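PDB 6QW0: RNA-dependent RNA polymerase from Toscana virus, which probably cuts short capped leaders from host messenger RNAs with its manganese-binding N-terminal endonuclease domain, to prime viral RNA synthesis. Local coordinates for residues Lys92-Val97 / Ile152-Arg157; Pro10-Ala15 / Thr121-Val126; Glu128-Met133 / Asp140-Asn145. All coordinates share one frame; numbering follows the deposited sequence.

Interaction 1 of 3, residues Lys92-Val97 / Ile152-Arg157; sequences KKFVEV and IACLDR. Unlike the reference sequence in segment 152-157: Asp156 (reference Asn).
Phe94 reaches across from 92-97 and sets its ring against three residues of helix 136-157: Ala153, Cys154 and Arg157. The tight part lies at the far end of the ring, where CE2 of Phe94 comes within 3.6 Å of Ala153 CB and CZ of Phe94 sits 4.0 Å from Cys154 SG. That sulfur–aromatic approach is oblique, SG lying 70° off the ring normal. At the near end of the ring the long side chain of Arg157 passes by, its CD 3.8 Å from Phe94 CD1 and its NE the same distance from Phe94 CB. Ring and guanidinium planes are 43° apart, too inclined for a stack. Within the PD-(D/E)XK nuclease fold this joins the short helix 94-98 to the last turns of helix 136-157. Arg157 is held by its polar end: NH1 bonds in plane to a lone pair of Ala153 O (3.1 Å), which also accepts from Arg157 N, while NH2 makes a salt bridge with Asp109. Ile152, Leu155 and Asp156, which replaces the reference Asn, lie on the exposed surface of the helix and take no part in the contact.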
ATOM      1  N   LYS A  92      -2.235   8.789  -9.569  1.00 45.37           N
ATOM      2  CA  LYS A  92      -3.319   9.701  -9.217  1.00 42.29           C
ATOM      3  C   LYS A  92      -2.828  10.742  -8.208  1.00 42.50           C
ATOM      4  O   LYS A  92      -2.356  10.397  -7.119  1.00 38.44           O
ATOM      5  CB  LYS A  92      -4.512   8.922  -8.669  1.00 45.60           C
ATOM      6  CG  LYS A  92      -5.799   9.727  -8.636  1.00 38.96           C
ATOM      7  CD  LYS A  92      -6.710   9.307  -7.502  1.00 43.82           C
ATOM      8  CE  LYS A  92      -7.787   8.370  -8.004  1.00 49.63           C
ATOM      9  NZ  LYS A  92      -8.277   7.465  -6.927  1.00 55.76           N
ATOM     10  N   LYS A  93      -2.939  12.015  -8.577  1.00 33.61           N
ATOM     11  CA  LYS A  93      -2.437  13.127  -7.787  1.00 33.17           C
ATOM     12  C   LYS A  93      -3.534  13.693  -6.895  1.00 28.55           C
ATOM     13  O   LYS A  93      -4.728  13.578  -7.195  1.00 28.55           O
ATOM     14  CB  LYS A  93      -1.911  14.244  -8.696  1.00 30.58           C
ATOM     15  CG  LYS A  93      -1.049  13.782  -9.862  1.00 45.75           C
ATOM     16  CD  LYS A  93       0.358  13.482  -9.400  1.00 44.66           C
ATOM     17  CE  LYS A  93       1.295  13.231 -10.570  1.00 49.10           C
ATOM     18  NZ  LYS A  93       2.679  13.011 -10.066  1.00 51.37           N
ATOM     19  N   PHE A  94      -3.113  14.316  -5.786  1.00 26.81           N
ATOM     20  CA  PHE A  94      -4.057  15.054  -4.952  1.00 23.75           C
ATOM     21  C   PHE A  94      -4.920  15.986  -5.788  1.00 25.00           C
ATOM     22  O   PHE A  94      -6.129  16.099  -5.546  1.00 26.29           O
ATOM     23  CB  PHE A  94      -3.307  15.860  -3.884  1.00 24.34           C
ATOM     24  CG  PHE A  94      -2.902  15.053  -2.679  1.00 25.55           C
ATOM     25  CD1 PHE A  94      -3.855  14.499  -1.844  1.00 33.29           C
ATOM     26  CD2 PHE A  94      -1.562  14.872  -2.374  1.00 27.28           C
ATOM     27  CE1 PHE A  94      -3.474  13.758  -0.723  1.00 29.58           C
ATOM     28  CE2 PHE A  94      -1.180  14.139  -1.261  1.00 26.28           C
ATOM     29  CZ  PHE A  94      -2.137  13.583  -0.445  1.00 27.15           C
ATOM     30  N   VAL A  95      -4.315  16.646  -6.784  1.00 26.71           N
ATOM     31  CA  VAL A  95      -5.022  17.685  -7.534  1.00 26.61           C
ATOM     32  C   VAL A  95      -6.180  17.095  -8.326  1.00 30.21           C
ATOM     33  O   VAL A  95      -7.170  17.788  -8.602  1.00 30.32           O
ATOM     34  CB  VAL A  95      -4.038  18.457  -8.440  1.00 27.27           C
ATOM     35  CG1 VAL A  95      -3.673  17.644  -9.702  1.00 29.37           C
ATOM     36  CG2 VAL A  95      -4.617  19.814  -8.832  1.00 26.45           C
ATOM     37  N   GLU A  96      -6.095  15.814  -8.705  1.00 26.97           N
ATOM     38  CA  GLU A  96      -7.201  15.200  -9.424  1.00 31.92           C
ATOM     39  C   GLU A  96      -8.419  15.000  -8.541  1.00 32.31           C
ATOM     40  O   GLU A  96      -9.535  14.903  -9.059  1.00 34.21           O
ATOM     41  CB  GLU A  96      -6.757  13.865 -10.019  1.00 33.99           C
ATOM     42  CG  GLU A  96      -5.462  13.960 -10.802  1.00 35.76           C
ATOM     43  CD  GLU A  96      -4.989  12.606 -11.277  1.00 43.94           C
ATOM     44  OE1 GLU A  96      -5.850  11.795 -11.680  1.00 48.79           O
ATOM     45  OE2 GLU A  96      -3.767  12.348 -11.226  1.00 39.71           O
ATOM     46  N   VAL A  97      -8.242  14.943  -7.225  1.00 28.39           N
ATOM     47  CA  VAL A  97      -9.347  14.727  -6.310  1.00 26.05           C
ATOM     48  C   VAL A  97      -9.830  16.034  -5.690  1.00 30.50           C
ATOM     49  O   VAL A  97     -11.028  16.211  -5.470  1.00 31.04           O
ATOM     50  CB  VAL A  97      -8.925  13.715  -5.221  1.00 29.07           C
ATOM     51  CG1 VAL A  97     -10.000  13.579  -4.159  1.00 30.86           C
ATOM     52  CG2 VAL A  97      -8.635  12.364  -5.852  1.00 31.41           C
ATOM     53  N   ILE A 152       1.378  17.162   5.477  1.00 26.99           N
ATOM     54  CA  ILE A 152       1.058  18.555   5.160  1.00 27.09           C
ATOM     55  C   ILE A 152      -0.029  18.619   4.093  1.00 25.68           C
ATOM     56  O   ILE A 152      -1.027  19.340   4.234  1.00 23.15           O
ATOM     57  CB  ILE A 152       2.323  19.316   4.715  1.00 33.70           C
ATOM     58  CG1 ILE A 152       3.224  19.614   5.918  1.00 31.82           C
ATOM     59  CG2 ILE A 152       1.952  20.619   3.997  1.00 30.59           C
ATOM     60  CD1 ILE A 152       4.456  20.439   5.570  1.00 32.14           C
ATOM     61  N   ALA A 153       0.142  17.867   3.004  1.00 23.73           N
ATOM     62  CA  ALA A 153      -0.863  17.903   1.949  1.00 23.51           C
ATOM     63  C   ALA A 153      -2.209  17.392   2.453  1.00 23.34           C
ATOM     64  O   ALA A 153      -3.257  17.927   2.080  1.00 23.18           O
ATOM     65  CB  ALA A 153      -0.403  17.089   0.734  1.00 28.37           C
ATOM     66  N   CYS A 154      -2.200  16.366   3.313  1.00 20.16           N
ATOM     67  CA  CYS A 154      -3.462  15.835   3.828  1.00 21.30           C
ATOM     68  C   CYS A 154      -4.129  16.811   4.794  1.00 20.14           C
ATOM     69  O   CYS A 154      -5.357  16.992   4.751  1.00 20.14           O
ATOM     70  CB  CYS A 154      -3.236  14.491   4.529  1.00 21.91           C
ATOM     71  SG  CYS A 154      -2.805  13.135   3.427  1.00 23.34           S
ATOM     72  N   LEU A 155      -3.350  17.427   5.691  1.00 21.27           N
ATOM     73  CA  LEU A 155      -3.931  18.407   6.608  1.00 16.17           C
ATOM     74  C   LEU A 155      -4.588  19.551   5.838  1.00 18.21           C
ATOM     75  O   LEU A 155      -5.749  19.903   6.085  1.00 20.70           O
ATOM     76  CB  LEU A 155      -2.864  18.959   7.559  1.00 19.63           C
ATOM     77  CG  LEU A 155      -3.393  19.957   8.599  1.00 19.53           C
ATOM     78  CD1 LEU A 155      -4.446  19.285   9.476  1.00 21.98           C
ATOM     79  CD2 LEU A 155      -2.252  20.480   9.455  1.00 23.01           C
ATOM     80  N   ASP A 156      -3.860  20.141   4.890  1.00 20.35           N
ATOM     81  CA  ASP A 156      -4.414  21.274   4.153  1.00 21.63           C
ATOM     82  C   ASP A 156      -5.689  20.895   3.406  1.00 20.13           C
ATOM     83  O   ASP A 156      -6.661  21.666   3.387  1.00 21.76           O
ATOM     84  CB  ASP A 156      -3.373  21.812   3.173  1.00 20.53           C
ATOM     85  CG  ASP A 156      -2.215  22.498   3.861  1.00 26.96           C
ATOM     86  OD1 ASP A 156      -2.260  22.696   5.097  1.00 25.58           O
ATOM     87  OD2 ASP A 156      -1.240  22.849   3.161  1.00 28.08           O
ATOM     88  N   ARG A 157      -5.705  19.715   2.781  1.00 18.99           N
ATOM     89  CA  ARG A 157      -6.866  19.301   2.006  1.00 19.77           C
ATOM     90  C   ARG A 157      -8.006  18.803   2.889  1.00 21.00           C
ATOM     91  O   ARG A 157      -9.144  18.726   2.423  1.00 20.04           O
ATOM     92  CB  ARG A 157      -6.438  18.253   0.970  1.00 20.81           C
ATOM     93  CG  ARG A 157      -5.756  18.959  -0.227  1.00 23.43           C
ATOM     94  CD  ARG A 157      -4.710  18.132  -0.981  1.00 23.91           C
ATOM     95  NE  ARG A 157      -4.007  19.027  -1.914  1.00 24.56           N
ATOM     96  CZ  ARG A 157      -3.003  19.820  -1.555  1.00 29.23           C
ATOM     97  NH1 ARG A 157      -2.567  19.821  -0.292  1.00 28.64           N
ATOM     98  NH2 ARG A 157      -2.441  20.628  -2.448  1.00 26.66           N
TER

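Interaction 2 of 3, residues Pro10-Ala15 / Thr121-Val126; sequences PAPVRA and TGHVYV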
ATOM      1  N   PRO A  10     -25.748  15.857   6.081  1.00 24.14           N
ATOM      2  CA  PRO A  10     -25.035  16.985   6.700  1.00 26.49           C
ATOM      3  C   PRO A  10     -23.532  16.739   6.672  1.00 28.24           C
ATOM      4  O   PRO A  10     -23.069  15.598   6.691  1.00 31.38           O
ATOM      5  CB  PRO A  10     -25.588  17.020   8.134  1.00 25.30           C
ATOM      6  CG  PRO A  10     -26.945  16.344   8.032  1.00 23.59           C
ATOM      7  CD  PRO A  10     -26.771  15.276   6.981  1.00 23.67           C
ATOM      8  N   ALA A  11     -22.773  17.827   6.602  1.00 33.54           N
ATOM      9  CA  ALA A  11     -21.343  17.717   6.339  1.00 38.85           C
ATOM     10  C   ALA A  11     -20.610  17.143   7.550  1.00 26.44           C
ATOM     11  O   ALA A  11     -20.926  17.499   8.685  1.00 29.18           O
ATOM     12  CB  ALA A  11     -20.759  19.083   5.989  1.00 39.95           C
ATOM     13  N   PRO A  12     -19.639  16.259   7.335  1.00 35.88           N
ATOM     14  CA  PRO A  12     -18.797  15.784   8.439  1.00 26.05           C
ATOM     15  C   PRO A  12     -17.761  16.827   8.822  1.00 31.88           C
ATOM     16  O   PRO A  12     -17.458  17.744   8.060  1.00 34.23           O
ATOM     17  CB  PRO A  12     -18.121  14.537   7.862  1.00 34.90           C
ATOM     18  CG  PRO A  12     -18.088  14.783   6.379  1.00 42.63           C
ATOM     19  CD  PRO A  12     -19.312  15.602   6.055  1.00 42.96           C
ATOM     20  N   VAL A  13     -17.200  16.657  10.028  1.00 23.99           N
ATOM     21  CA  VAL A  13     -16.131  17.540  10.481  1.00 22.56           C
ATOM     22  C   VAL A  13     -14.968  17.442   9.510  1.00 22.41           C
ATOM     23  O   VAL A  13     -14.489  16.345   9.195  1.00 23.59           O
ATOM     24  CB  VAL A  13     -15.683  17.169  11.902  1.00 24.97           C
ATOM     25  CG1 VAL A  13     -14.393  17.918  12.268  1.00 24.03           C
ATOM     26  CG2 VAL A  13     -16.773  17.483  12.914  1.00 27.03           C
ATOM     27  N   ARG A  14     -14.507  18.596   9.034  0.56 22.70           N
ATOM     28  CA  ARG A  14     -13.407  18.672   8.080  0.56 19.04           C
ATOM     29  C   ARG A  14     -12.105  18.738   8.866  0.56 20.07           C
ATOM     30  O   ARG A  14     -11.733  19.790   9.399  0.56 20.33           O
ATOM     31  CB  ARG A  14     -13.589  19.883   7.171  0.56 24.02           C
ATOM     32  CG  ARG A  14     -14.822  19.781   6.277  0.56 24.99           C
ATOM     33  CD  ARG A  14     -15.147  21.115   5.604  0.56 30.60           C
ATOM     34  NE  ARG A  14     -15.526  22.136   6.578  0.56 35.07           N
ATOM     35  CZ  ARG A  14     -14.768  23.176   6.921  0.56 38.43           C
ATOM     36  NH1 ARG A  14     -13.577  23.367   6.361  0.56 34.17           N
ATOM     37  NH2 ARG A  14     -15.213  24.038   7.824  0.56 40.15           N
ATOM     38  N   ALA A  15     -11.422  17.602   8.959  1.00 20.02           N
ATOM     39  CA  ALA A  15     -10.202  17.490   9.744  1.00 18.48           C
ATOM     40  C   ALA A  15      -9.450  16.263   9.275  1.00 15.78           C
ATOM     41  O   ALA A  15      -9.990  15.418   8.557  1.00 18.17           O
ATOM     42  CB  ALA A  15     -10.491  17.370  11.247  1.00 16.46           C
ATOM     43  N   THR A 121     -20.261   9.408   1.254  1.00 29.40           N
ATOM     44  CA  THR A 121     -20.507  10.209   2.444  1.00 30.45           C
ATOM     45  C   THR A 121     -19.596  11.429   2.496  1.00 33.54           C
ATOM     46  O   THR A 121     -19.890  12.388   3.219  1.00 42.29           O
ATOM     47  CB  THR A 121     -20.354   9.315   3.680  1.00 33.63           C
ATOM     48  OG1 THR A 121     -21.426   8.367   3.691  1.00 34.17           O
ATOM     49  CG2 THR A 121     -20.405  10.115   4.974  1.00 36.02           C
ATOM     50  N   GLY A 122     -18.525  11.437   1.711  1.00 32.16           N
ATOM     51  CA  GLY A 122     -17.670  12.598   1.605  1.00 35.23           C
ATOM     52  C   GLY A 122     -16.385  12.538   2.397  1.00 33.28           C
ATOM     53  O   GLY A 122     -15.777  13.587   2.629  1.00 32.61           O
ATOM     54  N   HIS A 123     -15.981  11.363   2.855  0.63 27.13           N
ATOM     55  CA  HIS A 123     -14.666  11.200   3.442  0.63 27.36           C
ATOM     56  C   HIS A 123     -13.677  10.806   2.354  0.63 24.54           C
ATOM     57  O   HIS A 123     -14.050  10.230   1.328  0.63 28.23           O
ATOM     58  CB  HIS A 123     -14.687  10.136   4.543  0.63 27.11           C
ATOM     59  CG  HIS A 123     -15.396  10.563   5.795  0.63 28.62           C
ATOM     60  ND1 HIS A 123     -16.731  10.304   6.021  0.63 33.90           N
ATOM     61  CD2 HIS A 123     -14.950  11.214   6.898  0.63 27.95           C
ATOM     62  CE1 HIS A 123     -17.080  10.788   7.200  0.63 33.30           C
ATOM     63  NE2 HIS A 123     -16.020  11.353   7.749  0.63 25.56           N
ATOM     64  N   VAL A 124     -12.408  11.131   2.579  1.00 20.93           N
ATOM     65  CA  VAL A 124     -11.332  10.737   1.675  1.00 21.16           C
ATOM     66  C   VAL A 124     -10.307   9.942   2.467  1.00 20.50           C
ATOM     67  O   VAL A 124      -9.881  10.365   3.545  1.00 22.10           O
ATOM     68  CB  VAL A 124     -10.672  11.950   1.002  1.00 22.95           C
ATOM     69  CG1 VAL A 124      -9.505  11.483   0.136  1.00 25.27           C
ATOM     70  CG2 VAL A 124     -11.709  12.723   0.165  1.00 24.05           C
ATOM     71  N   TYR A 125      -9.925   8.783   1.945  1.00 21.36           N
ATOM     72  CA  TYR A 125      -8.960   7.922   2.610  1.00 22.08           C
ATOM     73  C   TYR A 125      -7.683   7.914   1.783  1.00 22.67           C
ATOM     74  O   TYR A 125      -7.714   7.617   0.586  1.00 25.44           O
ATOM     75  CB  TYR A 125      -9.538   6.517   2.805  1.00 21.81           C
ATOM     76  CG  TYR A 125     -10.796   6.540   3.649  1.00 22.67           C
ATOM     77  CD1 TYR A 125     -10.730   6.473   5.034  1.00 26.92           C
ATOM     78  CD2 TYR A 125     -12.051   6.697   3.060  1.00 26.97           C
ATOM     79  CE1 TYR A 125     -11.887   6.526   5.809  1.00 29.21           C
ATOM     80  CE2 TYR A 125     -13.203   6.761   3.828  1.00 30.10           C
ATOM     81  CZ  TYR A 125     -13.115   6.669   5.198  1.00 36.92           C
ATOM     82  OH  TYR A 125     -14.266   6.726   5.952  1.00 40.24           O
ATOM     83  N   VAL A 126      -6.568   8.277   2.413  1.00 19.71           N
ATOM     84  CA  VAL A 126      -5.265   8.307   1.754  1.00 20.57           C
ATOM     85  C   VAL A 126      -4.446   7.161   2.332  1.00 20.85           C
ATOM     86  O   VAL A 126      -4.318   7.045   3.555  1.00 22.72           O
ATOM     87  CB  VAL A 126      -4.566   9.665   1.950  1.00 21.42           C
ATOM     88  CG1 VAL A 126      -3.154   9.638   1.397  1.00 24.95           C
ATOM     89  CG2 VAL A 126      -5.389  10.797   1.297  1.00 22.53           C
TER
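The pyrrolidine ring of Pro12 lies over one face of the His123 imidazole, with CG above the ring and CB making the closest approach, 3.8 Å from His123 NE2 and 3.9 Å from His123 CE1. The histidine is therefore met at the outer end of its ring, by carbon atoms alone. Its first torsion turns the imidazole in that direction: CG stands opposite the carbonyl carbon and beside the backbone N (chi1 -72°), and although the CB bond does not aim at 10-15, the far ring atoms arrive under the proline. His123 was deposited in two conformers, and this geometry belongs to one of them. Further back, Pro12 CD passes 4.3 Å from Thr121 O, a loose contact at the margin. In the fold, 10-15 is the irregular lead-in to strand 16-17, and 121-126 carries the turn between antiparallel strands 115-118 and 124-131 into the second strand, so the contact lays the N-terminal arm beside one end of the central mixed sheet. Pro162, just ahead of strand 163-171, touches both Pro12 and His123. Gly122 sits at the turn with a positive phi of 101°. The backbone N of His123 is bound by Thr119 OG1, and Val124 then joins the sheet by backbone bonds to Pro162 and Ser164.

Interaction 3 of 3, residues Glu128-Met133 / Asp140-Asn145; sequences EFTTTM and DLAARN. With MN3 (manganese (III) ion), chain C; SO4 (sulfate ion), chain G.
This is a strand-on-helix packing contact inside a beta-alpha-beta unit (strand 124-131, helix 136-157, strand 163-171) of the PD-(D/E)XK nuclease core, and the strand that packs on the helix also carries part of the metal site. Strand 128-131 and helix 140-145 run at 145° to each other, their axes 8.5 Å apart at the closest. The join between them is slim and apolar: Thr130 CG2 meets Ala142 CB at 4.0 Å, with little else crossing except Thr131 O at the margin of Ala142 CB. Small alanines on this side of the helix let the strand lie close; Ala143 turns instead to Ile167 and Leu21.

Thr130 has two jobs. Its OG1 is placed opposite the backbone N (chi1 -169°), leaving CG2 to face the helix while the hydroxyl donates to sulfate O3. Thr131, whose CB points away from the helix, gives its OG1 to sulfate O1 at 2.8 Å, and its backbone N adds a weak bond to the same oxygen. The sulfate, probably from the crystallisation liquor, is thus gripped by successive residues of the strand.

Just before them in the strand, Glu128 and Phe129 bind the manganese ion, the carboxylate through OE2 and Phe129 through its main-chain O. Glu128 reaches it by a chain bent at chi2 (64°). His79 and Asp114 with two waters complete the site. On the outer face of the helix, Arg144 NE makes a salt bridge to Asp140 OD2, which lies close to the guanidinium plane. Water 2 ties the sites together: 2.4 Å from the manganese, it donates to sulfate O3 at 2.7 Å, the oxygen that also accepts from Thr130 OG1.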
ATOM      1  N   GLU A 128      -0.799   4.837   2.019  1.00 21.98           N
ATOM      2  CA  GLU A 128       0.551   4.771   1.476  1.00 19.69           C
ATOM      3  C   GLU A 128       1.200   3.467   1.906  1.00 22.05           C
ATOM      4  O   GLU A 128       1.120   3.093   3.085  1.00 21.55           O
ATOM      5  CB  GLU A 128       1.404   5.961   1.915  1.00 23.03           C
ATOM      6  CG  GLU A 128       2.838   5.897   1.422  1.00 22.61           C
ATOM      7  CD  GLU A 128       2.976   5.951  -0.099  1.00 28.83           C
ATOM      8  OE1 GLU A 128       2.063   6.413  -0.818  1.00 24.28           O
ATOM      9  OE2 GLU A 128       4.034   5.530  -0.586  1.00 24.32           O
ATOM     10  N   PHE A 129       1.823   2.783   0.940  1.00 21.99           N
ATOM     11  CA  PHE A 129       2.532   1.526   1.153  1.00 19.87           C
ATOM     12  C   PHE A 129       4.035   1.780   1.184  1.00 21.15           C
ATOM     13  O   PHE A 129       4.548   2.641   0.469  1.00 24.15           O
ATOM     14  CB  PHE A 129       2.259   0.511   0.030  1.00 20.82           C
ATOM     15  CG  PHE A 129       0.807   0.322  -0.342  1.00 20.39           C
ATOM     16  CD1 PHE A 129      -0.182   0.138   0.609  1.00 22.18           C
ATOM     17  CD2 PHE A 129       0.456   0.261  -1.685  1.00 24.34           C
ATOM     18  CE1 PHE A 129      -1.513  -0.055   0.217  1.00 24.77           C
ATOM     19  CE2 PHE A 129      -0.866   0.065  -2.074  1.00 26.12           C
ATOM     20  CZ  PHE A 129      -1.842  -0.092  -1.122  1.00 24.91           C
ATOM     21  N   THR A 130       4.755   0.991   1.975  1.00 21.90           N
ATOM     22  CA  THR A 130       6.205   1.113   1.957  1.00 22.88           C
ATOM     23  C   THR A 130       6.798  -0.202   2.448  1.00 22.26           C
ATOM     24  O   THR A 130       6.092  -1.056   2.991  1.00 23.39           O
ATOM     25  CB  THR A 130       6.675   2.326   2.786  1.00 26.22           C
ATOM     26  OG1 THR A 130       8.071   2.587   2.555  1.00 28.01           O
ATOM     27  CG2 THR A 130       6.434   2.108   4.263  1.00 24.86           C
ATOM     28  N   THR A 131       8.085  -0.391   2.163  1.00 25.94           N
ATOM     29  CA  THR A 131       8.802  -1.613   2.520  1.00 24.50           C
ATOM     30  C   THR A 131      10.083  -1.242   3.254  1.00 27.74           C
ATOM     31  O   THR A 131      10.527  -0.093   3.226  1.00 32.53           O
ATOM     32  CB  THR A 131       9.169  -2.448   1.284  1.00 29.07           C
ATOM     33  OG1 THR A 131      10.164  -1.745   0.526  1.00 34.04           O
ATOM     34  CG2 THR A 131       7.955  -2.689   0.394  1.00 29.83           C
ATOM     35  N   THR A 132      10.688  -2.240   3.894  1.00 28.23           N
ATOM     36  CA  THR A 132      12.019  -2.075   4.459  1.00 27.69           C
ATOM     37  C   THR A 132      12.731  -3.416   4.406  1.00 28.81           C
ATOM     38  O   THR A 132      12.102  -4.463   4.561  1.00 27.71           O
ATOM     39  CB  THR A 132      11.990  -1.561   5.906  1.00 31.07           C
ATOM     40  OG1 THR A 132      13.337  -1.421   6.374  1.00 32.40           O
ATOM     41  CG2 THR A 132      11.246  -2.521   6.824  1.00 28.49           C
HETATM   42  N   MSE A 133      14.040  -3.373   4.182  1.00 29.54           N
HETATM   43  CA  MSE A 133      14.856  -4.580   4.246  1.00 32.82           C
HETATM   44  C   MSE A 133      15.379  -4.824   5.667  1.00 35.20           C
HETATM   45  O   MSE A 133      16.109  -5.786   5.909  1.00 33.58           O
HETATM   46  CB  MSE A 133      16.025  -4.474   3.262  1.00 32.14           C
HETATM   47  CG  MSE A 133      15.602  -4.335   1.811  1.00 30.57           C
HETATM   48 SE   MSE A 133      14.733  -5.949   1.161  1.00 41.32          SE
HETATM   49  CE  MSE A 133      16.259  -7.172   1.293  1.00 36.35           C
ATOM     50  N   ASP A 140       8.808   0.666  11.505  1.00 28.20           N
ATOM     51  CA  ASP A 140       8.151   1.793  12.165  1.00 25.05           C
ATOM     52  C   ASP A 140       8.721   3.120  11.681  1.00 28.13           C
ATOM     53  O   ASP A 140       7.970   4.066  11.428  1.00 28.57           O
ATOM     54  CB  ASP A 140       8.265   1.688  13.681  1.00 31.04           C
ATOM     55  CG  ASP A 140       7.679   2.908  14.377  1.00 38.00           C
ATOM     56  OD1 ASP A 140       6.474   2.895  14.711  1.00 40.16           O
ATOM     57  OD2 ASP A 140       8.414   3.903  14.546  1.00 39.88           O
ATOM     58  N   LEU A 141      10.044   3.205  11.507  1.00 26.49           N
ATOM     59  CA  LEU A 141      10.624   4.433  10.974  1.00 29.90           C
ATOM     60  C   LEU A 141      10.131   4.704   9.560  1.00 29.29           C
ATOM     61  O   LEU A 141       9.842   5.850   9.200  1.00 29.09           O
ATOM     62  CB  LEU A 141      12.152   4.358  11.005  1.00 31.94           C
ATOM     63  CG  LEU A 141      12.928   5.539  10.415  1.00 34.58           C
ATOM     64  CD1 LEU A 141      12.576   6.845  11.117  1.00 39.54           C
ATOM     65  CD2 LEU A 141      14.424   5.269  10.510  1.00 37.50           C
ATOM     66  N   ALA A 142      10.021   3.660   8.744  1.00 26.69           N
ATOM     67  CA  ALA A 142       9.544   3.845   7.378  1.00 25.33           C
ATOM     68  C   ALA A 142       8.109   4.357   7.363  1.00 23.51           C
ATOM     69  O   ALA A 142       7.771   5.244   6.572  1.00 27.77           O
ATOM     70  CB  ALA A 142       9.663   2.530   6.607  1.00 28.33           C
ATOM     71  N   ALA A 143       7.252   3.800   8.226  1.00 26.11           N
ATOM     72  CA  ALA A 143       5.876   4.288   8.336  1.00 26.13           C
ATOM     73  C   ALA A 143       5.839   5.753   8.749  1.00 26.50           C
ATOM     74  O   ALA A 143       5.076   6.549   8.190  1.00 26.24           O
ATOM     75  CB  ALA A 143       5.090   3.434   9.333  1.00 23.34           C
ATOM     76  N   ARG A 144       6.655   6.135   9.728  1.00 26.61           N
ATOM     77  CA  ARG A 144       6.645   7.527  10.161  1.00 25.31           C
ATOM     78  C   ARG A 144       7.206   8.454   9.095  1.00 29.72           C
ATOM     79  O   ARG A 144       6.756   9.600   8.976  1.00 27.74           O
ATOM     80  CB  ARG A 144       7.398   7.657  11.483  1.00 33.16           C
ATOM     81  CG  ARG A 144       6.709   6.837  12.539  1.00 32.56           C
ATOM     82  CD  ARG A 144       7.237   7.025  13.922  1.00 41.02           C
ATOM     83  NE  ARG A 144       6.741   5.956  14.778  1.00 39.63           N
ATOM     84  CZ  ARG A 144       5.557   5.955  15.381  1.00 40.09           C
ATOM     85  NH1 ARG A 144       4.722   6.981  15.236  1.00 41.45           N
ATOM     86  NH2 ARG A 144       5.209   4.925  16.136  1.00 34.27           N
ATOM     87  N   ASN A 145       8.162   7.980   8.295  1.00 27.87           N
ATOM     88  CA  ASN A 145       8.650   8.800   7.194  1.00 31.40           C
ATOM     89  C   ASN A 145       7.549   9.060   6.171  1.00 26.14           C
ATOM     90  O   ASN A 145       7.452  10.165   5.629  1.00 29.09           O
ATOM     91  CB  ASN A 145       9.869   8.139   6.542  1.00 29.26           C
ATOM     92  CG  ASN A 145      11.114   8.238   7.414  1.00 45.17           C
ATOM     93  OD1 ASN A 145      11.203   9.103   8.286  1.00 45.72           O
ATOM     94  ND2 ASN A 145      12.078   7.353   7.182  1.00 48.22           N
TER
HETATM   95 MN   MN3 C 301       4.405   3.565  -1.600  1.00 23.82          MN
HETATM   96  S   SO4 G 305       9.489   1.764  -0.739  1.00 61.92           S
HETATM   97  O1  SO4 G 305       9.038   0.385  -0.873  1.00 44.27           O
HETATM   98  O2  SO4 G 305       9.759   2.294  -2.070  1.00 63.97           O
HETATM   99  O3  SO4 G 305       8.479   2.595  -0.078  1.00 36.03           O
HETATM  100  O4  SO4 G 305      10.717   1.777   0.049  1.00 59.67           O
HETATM  101  O   HOH W   1       5.174   4.628  -3.569  1.00 31.17           O
HETATM  102  O   HOH W   2       6.699   4.091  -1.428  1.00 28.80           O

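How the interactions relate
Strand 124-131 and helix 136-157 link the three contacts. Interactions 1 and 2 lie side by side, centres 13 Å apart, and touch through Val126, whose CG1 is 4.1 Å from Cys154 SG and whose CG2 is 4.1 Å from Phe94 CE1. Interaction 3 takes the next part of the strand and an earlier part of the helix; its centre is about 20 Å from that of interaction 1 and 26 Å from that of interaction 2. The manganese held by Glu128 and Phe129 belongs to interaction 3. The side chain of Phe94 in interaction 1 is about 11 Å from a bound manganese ion, whereas interaction 2 is a surface contact at the strand's other end.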